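Local coordinates for protein processed glycerol phosphate lipoteichoic acid synthase 2 (Bacillus subtilis, PDB 2W8D) that belongs to the sulfatase family of the alkaline phosphatase clan and holds a magnesium ion beside its central beta-sheet, at residues S38-K50 and N284-A296. Residues are numbered along the deposited sequence; the frame is centred on the assembly and turned at random.
With MG (magnesium ion), chain C.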
ATOM      1  N   SER A  38      -0.207  -0.419  -6.921  1.00 14.08           N
ATOM      2  CA  SER A  38       0.944  -0.010  -6.157  1.00 14.58           C
ATOM      3  C   SER A  38       1.730   1.005  -6.963  1.00 15.10           C
ATOM      4  O   SER A  38       2.300   0.671  -8.002  1.00 15.73           O
ATOM      5  CB  SER A  38       1.813  -1.241  -5.855  1.00 13.97           C
ATOM      6  OG  SER A  38       3.113  -0.880  -5.419  1.00 16.48           O
ATOM      7  N   LEU A  39       1.761   2.246  -6.466  1.00 16.30           N
ATOM      8  CA  LEU A  39       2.431   3.405  -7.090  1.00 15.85           C
ATOM      9  C   LEU A  39       3.853   3.498  -6.597  1.00 16.30           C
ATOM     10  O   LEU A  39       4.110   4.039  -5.506  1.00 18.00           O
ATOM     11  CB  LEU A  39       1.698   4.673  -6.690  1.00 15.62           C
ATOM     12  CG  LEU A  39       0.212   4.706  -7.045  1.00 17.61           C
ATOM     13  CD1 LEU A  39      -0.472   5.925  -6.480  1.00 15.04           C
ATOM     14  CD2 LEU A  39       0.013   4.657  -8.557  1.00 17.16           C
ATOM     15  N   GLU A  40       4.782   2.964  -7.378  1.00 15.91           N
ATOM     16  CA  GLU A  40       6.171   2.792  -6.974  1.00 15.63           C
ATOM     17  C   GLU A  40       6.835   4.079  -6.459  1.00 16.20           C
ATOM     18  O   GLU A  40       6.864   5.111  -7.181  1.00 15.88           O
ATOM     19  CB  GLU A  40       6.975   2.270  -8.182  1.00 15.86           C
ATOM     20  CG  GLU A  40       8.417   1.867  -7.908  1.00 15.20           C
ATOM     21  CD  GLU A  40       8.600   1.010  -6.661  1.00 16.12           C
ATOM     22  OE1 GLU A  40       8.064  -0.134  -6.601  1.00 14.09           O
ATOM     23  OE2 GLU A  40       9.283   1.499  -5.723  1.00 15.86           O
ATOM     24  N   SER A  41       7.381   3.997  -5.235  1.00 15.80           N
ATOM     25  CA  SER A  41       8.260   5.032  -4.663  1.00 15.92           C
ATOM     26  C   SER A  41       7.624   6.423  -4.607  1.00 16.65           C
ATOM     27  O   SER A  41       8.336   7.420  -4.531  1.00 16.28           O
ATOM     28  CB  SER A  41       9.559   5.123  -5.462  1.00 15.43           C
ATOM     29  OG  SER A  41      10.358   3.959  -5.335  1.00 16.03           O
ATOM     30  N   LEU A  42       6.291   6.480  -4.663  1.00 17.29           N
ATOM     31  CA  LEU A  42       5.559   7.752  -4.693  1.00 17.65           C
ATOM     32  C   LEU A  42       5.184   8.275  -3.293  1.00 17.84           C
ATOM     33  O   LEU A  42       4.458   7.618  -2.539  1.00 18.84           O
ATOM     34  CB  LEU A  42       4.316   7.607  -5.561  1.00 16.83           C
ATOM     35  CG  LEU A  42       3.691   8.972  -5.878  1.00 19.38           C
ATOM     36  CD1 LEU A  42       4.599   9.792  -6.805  1.00 18.50           C
ATOM     37  CD2 LEU A  42       2.283   8.824  -6.458  1.00 18.32           C
ATOM     38  N   GLN A  43       5.689   9.448  -2.945  1.00 17.30           N
ATOM     39  CA  GLN A  43       5.457  10.046  -1.595  1.00 16.28           C
ATOM     40  C   GLN A  43       4.396  11.141  -1.705  1.00 15.94           C
ATOM     41  O   GLN A  43       4.256  11.768  -2.744  1.00 14.08           O
ATOM     42  CB  GLN A  43       6.768  10.625  -1.017  1.00 15.17           C
ATOM     43  CG  GLN A  43       7.835   9.548  -0.738  1.00 15.92           C
ATOM     44  CD  GLN A  43       9.223  10.090  -0.411  1.00 18.32           C
ATOM     45  OE1 GLN A  43       9.422  10.805   0.597  1.00 18.28           O
ATOM     46  NE2 GLN A  43      10.199   9.728  -1.235  1.00 13.03           N
ATOM     47  N   SER A  44       3.696  11.391  -0.607  1.00 16.34           N
ATOM     48  CA  SER A  44       2.614  12.353  -0.568  1.00 16.42           C
ATOM     49  C   SER A  44       3.053  13.790  -0.851  1.00 16.44           C
ATOM     50  O   SER A  44       2.240  14.570  -1.304  1.00 16.67           O
ATOM     51  CB  SER A  44       1.892  12.297   0.791  1.00 16.59           C
ATOM     52  OG  SER A  44       1.136  11.087   0.953  1.00 17.51           O
ATOM     53  N   PHE A  45       4.308  14.157  -0.583  1.00 15.84           N
ATOM     54  CA  PHE A  45       4.727  15.539  -0.875  1.00 15.80           C
ATOM     55  C   PHE A  45       4.561  15.932  -2.345  1.00 15.61           C
ATOM     56  O   PHE A  45       4.403  17.111  -2.646  1.00 16.55           O
ATOM     57  CB  PHE A  45       6.147  15.868  -0.379  1.00 15.06           C
ATOM     58  CG  PHE A  45       7.241  15.372  -1.278  1.00 14.43           C
ATOM     59  CD1 PHE A  45       7.713  16.153  -2.309  1.00 14.73           C
ATOM     60  CD2 PHE A  45       7.807  14.123  -1.082  1.00 13.88           C
ATOM     61  CE1 PHE A  45       8.731  15.667  -3.157  1.00 17.09           C
ATOM     62  CE2 PHE A  45       8.820  13.659  -1.889  1.00 15.55           C
ATOM     63  CZ  PHE A  45       9.266  14.420  -2.947  1.00 15.05           C
ATOM     64  N   ILE A  46       4.625  14.948  -3.233  1.00 14.95           N
ATOM     65  CA  ILE A  46       4.405  15.119  -4.659  1.00 15.96           C
ATOM     66  C   ILE A  46       3.003  15.613  -5.035  1.00 15.36           C
ATOM     67  O   ILE A  46       2.841  16.300  -6.050  1.00 14.25           O
ATOM     68  CB  ILE A  46       4.693  13.803  -5.419  1.00 16.47           C
ATOM     69  CG1 ILE A  46       6.201  13.702  -5.626  1.00 20.47           C
ATOM     70  CG2 ILE A  46       4.149  13.839  -6.759  1.00 16.01           C
ATOM     71  CD1 ILE A  46       6.812  15.000  -6.256  1.00 20.90           C
ATOM     72  N   ILE A  47       2.008  15.249  -4.228  1.00 15.39           N
ATOM     73  CA  ILE A  47       0.629  15.656  -4.461  1.00 16.54           C
ATOM     74  C   ILE A  47       0.530  17.170  -4.317  1.00 17.20           C
ATOM     75  O   ILE A  47       0.931  17.743  -3.292  1.00 18.79           O
ATOM     76  CB  ILE A  47      -0.344  14.913  -3.519  1.00 15.98           C
ATOM     77  CG1 ILE A  47      -0.297  13.402  -3.751  1.00 18.00           C
ATOM     78  CG2 ILE A  47      -1.767  15.383  -3.727  1.00 17.57           C
ATOM     79  CD1 ILE A  47      -0.457  12.948  -5.215  1.00 16.35           C
ATOM     80  N   ASP A  48       0.087  17.812  -5.381  1.00 17.68           N
ATOM     81  CA  ASP A  48      -0.055  19.270  -5.480  1.00 18.10           C
ATOM     82  C   ASP A  48       1.221  20.013  -5.669  1.00 17.30           C
ATOM     83  O   ASP A  48       1.197  21.231  -5.723  1.00 17.07           O
ATOM     84  CB  ASP A  48      -0.877  19.870  -4.329  1.00 18.76           C
ATOM     85  CG  ASP A  48      -2.353  19.520  -4.452  1.00 22.34           C
ATOM     86  OD1 ASP A  48      -2.799  19.227  -5.581  1.00 25.14           O
ATOM     87  OD2 ASP A  48      -3.069  19.499  -3.439  1.00 27.19           O
ATOM     88  N   TYR A  49       2.336  19.291  -5.765  1.00 17.08           N
ATOM     89  CA  TYR A  49       3.620  19.923  -6.013  1.00 16.38           C
ATOM     90  C   TYR A  49       3.690  20.423  -7.460  1.00 16.76           C
ATOM     91  O   TYR A  49       3.144  19.798  -8.386  1.00 15.58           O
ATOM     92  CB  TYR A  49       4.745  18.940  -5.778  1.00 16.39           C
ATOM     93  CG  TYR A  49       6.029  19.630  -5.410  1.00 15.98           C
ATOM     94  CD1 TYR A  49       6.312  19.949  -4.078  1.00 16.00           C
ATOM     95  CD2 TYR A  49       6.936  20.011  -6.387  1.00 16.59           C
ATOM     96  CE1 TYR A  49       7.483  20.624  -3.729  1.00 16.43           C
ATOM     97  CE2 TYR A  49       8.111  20.696  -6.051  1.00 17.76           C
ATOM     98  CZ  TYR A  49       8.374  20.984  -4.726  1.00 16.49           C
ATOM     99  OH  TYR A  49       9.518  21.645  -4.399  1.00 18.43           O
ATOM    100  N   LYS A  50       4.370  21.544  -7.647  1.00 16.99           N
ATOM    101  CA  LYS A  50       4.574  22.090  -8.988  1.00 18.44           C
ATOM    102  C   LYS A  50       6.029  22.453  -9.201  1.00 18.68           C
ATOM    103  O   LYS A  50       6.726  22.818  -8.262  1.00 18.91           O
ATOM    104  CB  LYS A  50       3.724  23.343  -9.245  1.00 18.20           C
ATOM    105  CG  LYS A  50       2.275  23.205  -8.937  1.00 17.85           C
ATOM    106  CD  LYS A  50       1.507  24.428  -9.384  1.00 20.27           C
ATOM    107  CE  LYS A  50       0.060  24.297  -8.930  1.00 22.34           C
ATOM    108  NZ  LYS A  50      -0.846  25.411  -9.354  1.00 20.47           N
ATOM    109  N   ASN A 284      11.926  14.373   8.043  1.00 17.00           N
ATOM    110  CA  ASN A 284      11.964  13.060   7.440  1.00 17.37           C
ATOM    111  C   ASN A 284      10.830  12.108   7.845  1.00 16.99           C
ATOM    112  O   ASN A 284      10.318  11.375   7.005  1.00 17.72           O
ATOM    113  CB  ASN A 284      13.297  12.374   7.618  1.00 17.61           C
ATOM    114  CG  ASN A 284      13.444  11.214   6.671  1.00 20.80           C
ATOM    115  OD1 ASN A 284      13.394  11.395   5.449  1.00 24.62           O
ATOM    116  ND2 ASN A 284      13.563  10.006   7.214  1.00 21.10           N
ATOM    117  N   ALA A 285      10.411  12.141   9.106  1.00 16.46           N
ATOM    118  CA  ALA A 285       9.278  11.330   9.537  1.00 15.75           C
ATOM    119  C   ALA A 285       7.986  11.780   8.809  1.00 16.05           C
ATOM    120  O   ALA A 285       7.186  10.933   8.332  1.00 13.73           O
ATOM    121  CB  ALA A 285       9.123  11.396  11.023  1.00 14.81           C
ATOM    122  N   GLN A 286       7.834  13.104   8.689  1.00 15.41           N
ATOM    123  CA  GLN A 286       6.704  13.676   7.964  1.00 16.28           C
ATOM    124  C   GLN A 286       6.707  13.271   6.504  1.00 15.92           C
ATOM    125  O   GLN A 286       5.641  13.161   5.915  1.00 15.72           O
ATOM    126  CB  GLN A 286       6.626  15.229   8.102  1.00 16.42           C
ATOM    127  CG  GLN A 286       6.655  15.729   9.552  1.00 17.39           C
ATOM    128  CD  GLN A 286       5.737  14.914  10.458  1.00 20.08           C
ATOM    129  OE1 GLN A 286       4.563  14.774  10.170  1.00 20.97           O
ATOM    130  NE2 GLN A 286       6.275  14.370  11.549  1.00 20.25           N
ATOM    131  N   LEU A 287       7.896  13.040   5.935  1.00 16.20           N
ATOM    132  CA  LEU A 287       8.019  12.678   4.514  1.00 16.37           C
ATOM    133  C   LEU A 287       7.700  11.196   4.211  1.00 16.88           C
ATOM    134  O   LEU A 287       7.822  10.759   3.071  1.00 16.89           O
ATOM    135  CB  LEU A 287       9.416  13.040   3.979  1.00 16.06           C
ATOM    136  CG  LEU A 287       9.560  14.560   3.760  1.00 16.32           C
ATOM    137  CD1 LEU A 287      11.031  14.996   3.776  1.00 14.34           C
ATOM    138  CD2 LEU A 287       8.806  15.008   2.482  1.00 15.26           C
ATOM    139  N   GLN A 288       7.361  10.426   5.246  1.00 16.77           N
ATOM    140  CA  GLN A 288       6.981   9.030   5.071  1.00 16.61           C
ATOM    141  C   GLN A 288       5.490   8.913   4.761  1.00 17.01           C
ATOM    142  O   GLN A 288       4.997   7.810   4.605  1.00 17.26           O
ATOM    143  CB  GLN A 288       7.364   8.186   6.297  1.00 16.15           C
ATOM    144  CG  GLN A 288       8.884   8.254   6.677  1.00 15.45           C
ATOM    145  CD  GLN A 288       9.826   8.052   5.495  1.00 18.92           C
ATOM    146  OE1 GLN A 288       9.828   6.980   4.871  1.00 21.77           O
ATOM    147  NE2 GLN A 288      10.619   9.077   5.165  1.00 16.66           N
ATOM    148  N   ARG A 289       4.766  10.049   4.685  1.00 16.08           N
ATOM    149  CA  ARG A 289       3.424  10.018   4.126  1.00 15.22           C
ATOM    150  C   ARG A 289       3.510   9.507   2.667  1.00 15.33           C
ATOM    151  O   ARG A 289       4.322  10.006   1.872  1.00 14.88           O
ATOM    152  CB  ARG A 289       2.766  11.406   4.181  1.00 15.28           C
ATOM    153  CG  ARG A 289       2.142  11.775   5.538  1.00 13.74           C
ATOM    154  CD  ARG A 289       1.715  13.237   5.567  1.00 12.21           C
ATOM    155  NE  ARG A 289       1.209  13.618   6.893  1.00 14.82           N
ATOM    156  CZ  ARG A 289       1.972  13.982   7.934  1.00 14.14           C
ATOM    157  NH1 ARG A 289       3.292  14.026   7.829  1.00 13.03           N
ATOM    158  NH2 ARG A 289       1.414  14.308   9.090  1.00 14.78           N
ATOM    159  N   VAL A 290       2.712   8.489   2.357  1.00 14.79           N
ATOM    160  CA  VAL A 290       2.438   8.068   0.979  1.00 14.74           C
ATOM    161  C   VAL A 290       0.935   8.212   0.659  1.00 14.62           C
ATOM    162  O   VAL A 290       0.079   8.036   1.536  1.00 13.84           O
ATOM    163  CB  VAL A 290       2.924   6.624   0.668  1.00 13.94           C
ATOM    164  CG1 VAL A 290       4.453   6.490   0.948  1.00 13.23           C
ATOM    165  CG2 VAL A 290       2.167   5.619   1.490  1.00 15.42           C
ATOM    166  N   PRO A 291       0.616   8.553  -0.598  1.00 14.64           N
ATOM    167  CA  PRO A 291      -0.795   8.769  -0.903  1.00 15.14           C
ATOM    168  C   PRO A 291      -1.570   7.458  -0.912  1.00 15.45           C
ATOM    169  O   PRO A 291      -0.986   6.404  -1.175  1.00 15.59           O
ATOM    170  CB  PRO A 291      -0.791   9.417  -2.291  1.00 15.63           C
ATOM    171  CG  PRO A 291       0.542   9.068  -2.903  1.00 16.03           C
ATOM    172  CD  PRO A 291       1.504   8.697  -1.762  1.00 14.06           C
ATOM    173  N   LEU A 292      -2.850   7.538  -0.541  1.00 14.64           N
ATOM    174  CA  LEU A 292      -3.766   6.430  -0.604  1.00 14.89           C
ATOM    175  C   LEU A 292      -5.027   6.996  -1.214  1.00 14.95           C
ATOM    176  O   LEU A 292      -5.535   7.996  -0.728  1.00 14.74           O
ATOM    177  CB  LEU A 292      -4.063   5.861   0.781  1.00 13.83           C
ATOM    178  CG  LEU A 292      -5.224   4.843   0.751  1.00 13.52           C
ATOM    179  CD1 LEU A 292      -4.930   3.535  -0.062  1.00 10.65           C
ATOM    180  CD2 LEU A 292      -5.669   4.468   2.167  1.00 10.62           C
ATOM    181  N   PHE A 293      -5.500   6.375  -2.285  1.00 15.14           N
ATOM    182  CA  PHE A 293      -6.740   6.787  -2.962  1.00 15.80           C
ATOM    183  C   PHE A 293      -7.664   5.570  -2.977  1.00 15.87           C
ATOM    184  O   PHE A 293      -7.192   4.460  -3.213  1.00 16.38           O
ATOM    185  CB  PHE A 293      -6.471   7.181  -4.429  1.00 15.77           C
ATOM    186  CG  PHE A 293      -5.617   8.389  -4.594  1.00 16.23           C
ATOM    187  CD1 PHE A 293      -6.188   9.641  -4.678  1.00 17.79           C
ATOM    188  CD2 PHE A 293      -4.226   8.281  -4.673  1.00 15.68           C
ATOM    189  CE1 PHE A 293      -5.390  10.792  -4.829  1.00 16.52           C
ATOM    190  CE2 PHE A 293      -3.444   9.413  -4.844  1.00 16.54           C
ATOM    191  CZ  PHE A 293      -4.039  10.676  -4.919  1.00 13.82           C
ATOM    192  N   ILE A 294      -8.949   5.768  -2.684  1.00 15.10           N
ATOM    193  CA  ILE A 294      -9.940   4.717  -2.839  1.00 15.00           C
ATOM    194  C   ILE A 294     -11.141   5.308  -3.592  1.00 15.38           C
ATOM    195  O   ILE A 294     -11.813   6.208  -3.081  1.00 14.42           O
ATOM    196  CB  ILE A 294     -10.464   4.157  -1.485  1.00 14.05           C
ATOM    197  CG1 ILE A 294      -9.368   3.512  -0.659  1.00 14.83           C
ATOM    198  CG2 ILE A 294     -11.551   3.152  -1.717  1.00 16.49           C
ATOM    199  CD1 ILE A 294      -9.835   3.173   0.725  1.00 14.41           C
ATOM    200  N   HIS A 295     -11.389   4.814  -4.798  1.00 15.41           N
ATOM    201  CA  HIS A 295     -12.612   5.152  -5.492  1.00 16.64           C
ATOM    202  C   HIS A 295     -13.465   3.905  -5.519  1.00 16.12           C
ATOM    203  O   HIS A 295     -13.143   2.930  -6.178  1.00 15.71           O
ATOM    204  CB  HIS A 295     -12.353   5.693  -6.896  1.00 17.74           C
ATOM    205  CG  HIS A 295     -13.601   6.163  -7.585  1.00 19.31           C
ATOM    206  ND1 HIS A 295     -14.413   5.320  -8.308  1.00 20.80           N
ATOM    207  CD2 HIS A 295     -14.200   7.380  -7.618  1.00 21.17           C
ATOM    208  CE1 HIS A 295     -15.460   5.990  -8.761  1.00 20.97           C
ATOM    209  NE2 HIS A 295     -15.353   7.245  -8.357  1.00 23.43           N
ATOM    210  N   ALA A 296     -14.508   3.925  -4.701  1.00 16.63           N
ATOM    211  CA  ALA A 296     -15.458   2.858  -4.586  1.00 16.67           C
ATOM    212  C   ALA A 296     -16.662   3.392  -5.310  1.00 17.62           C
ATOM    213  O   ALA A 296     -17.235   4.428  -4.926  1.00 18.35           O
ATOM    214  CB  ALA A 296     -15.772   2.602  -3.151  1.00 16.23           C
TER
HETATM  215 MG    MG C1636       8.872  -0.141  -4.515  1.00 14.90          MG
HETATM  216  O   HOH W   1      -0.628  10.295   2.739  1.00 18.03           O
HETATM  217  O   HOH W   2       5.637  12.822   1.486  1.00 15.73           O
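Ser44 meets the 289-291 backbone at the start of the 3-10 segment 44-46, and its N donates to Arg289 O at 2.9 Å in an almost straight bond (177°). Water 2 also bridges the two segments, accepting from Phe45 N and donating to the same Arg289 O. Water 1 lies 2.6 Å from Ser44 OG and donates to Val290 O; serine suits this place because its short side chain brings a hydroxyl to this bridging water.

Arg289 can be followed outward. Arg289 CB packs on Ser44 CB at 3.6 Å; CG stands anti to the carbonyl carbon (chi1 -82°), and the extended chain then carries the guanidinium away from Ser44. There NE bonds Asn74 OD1, while Arg289 NH1 grips Gln286 O and, at 2.8 Å, Gln286 OE1, both in the guanidinium plane; NH2 adds a weak bond to Gln286 OE1. Arginine thus ties the turn 286-289 together.

Pro291, rigid and without an N-H to satisfy, packs on two apolar neighbours: Pro291 CG meets Leu42 CD2 at 4.0 Å, the two side chains crossing nearly at right angles, and its CB faces Ile47 CG1. Branched Ile47 reaches on with CD1 to the edge of the Phe293 ring. Farther along, Leu287 CD2 lies 3.8 Å from Phe45 CD2.

The segment 38-50 leaves the parallel strand 33-39 and at once supplies Glu40, whose two carboxylate oxygens bind magnesium alongside Asp258, His259 and Thr84, here a phosphothreonine: a metal-binding loop at a strand's C-terminal end, characteristic of the alkaline phosphatase-like fold.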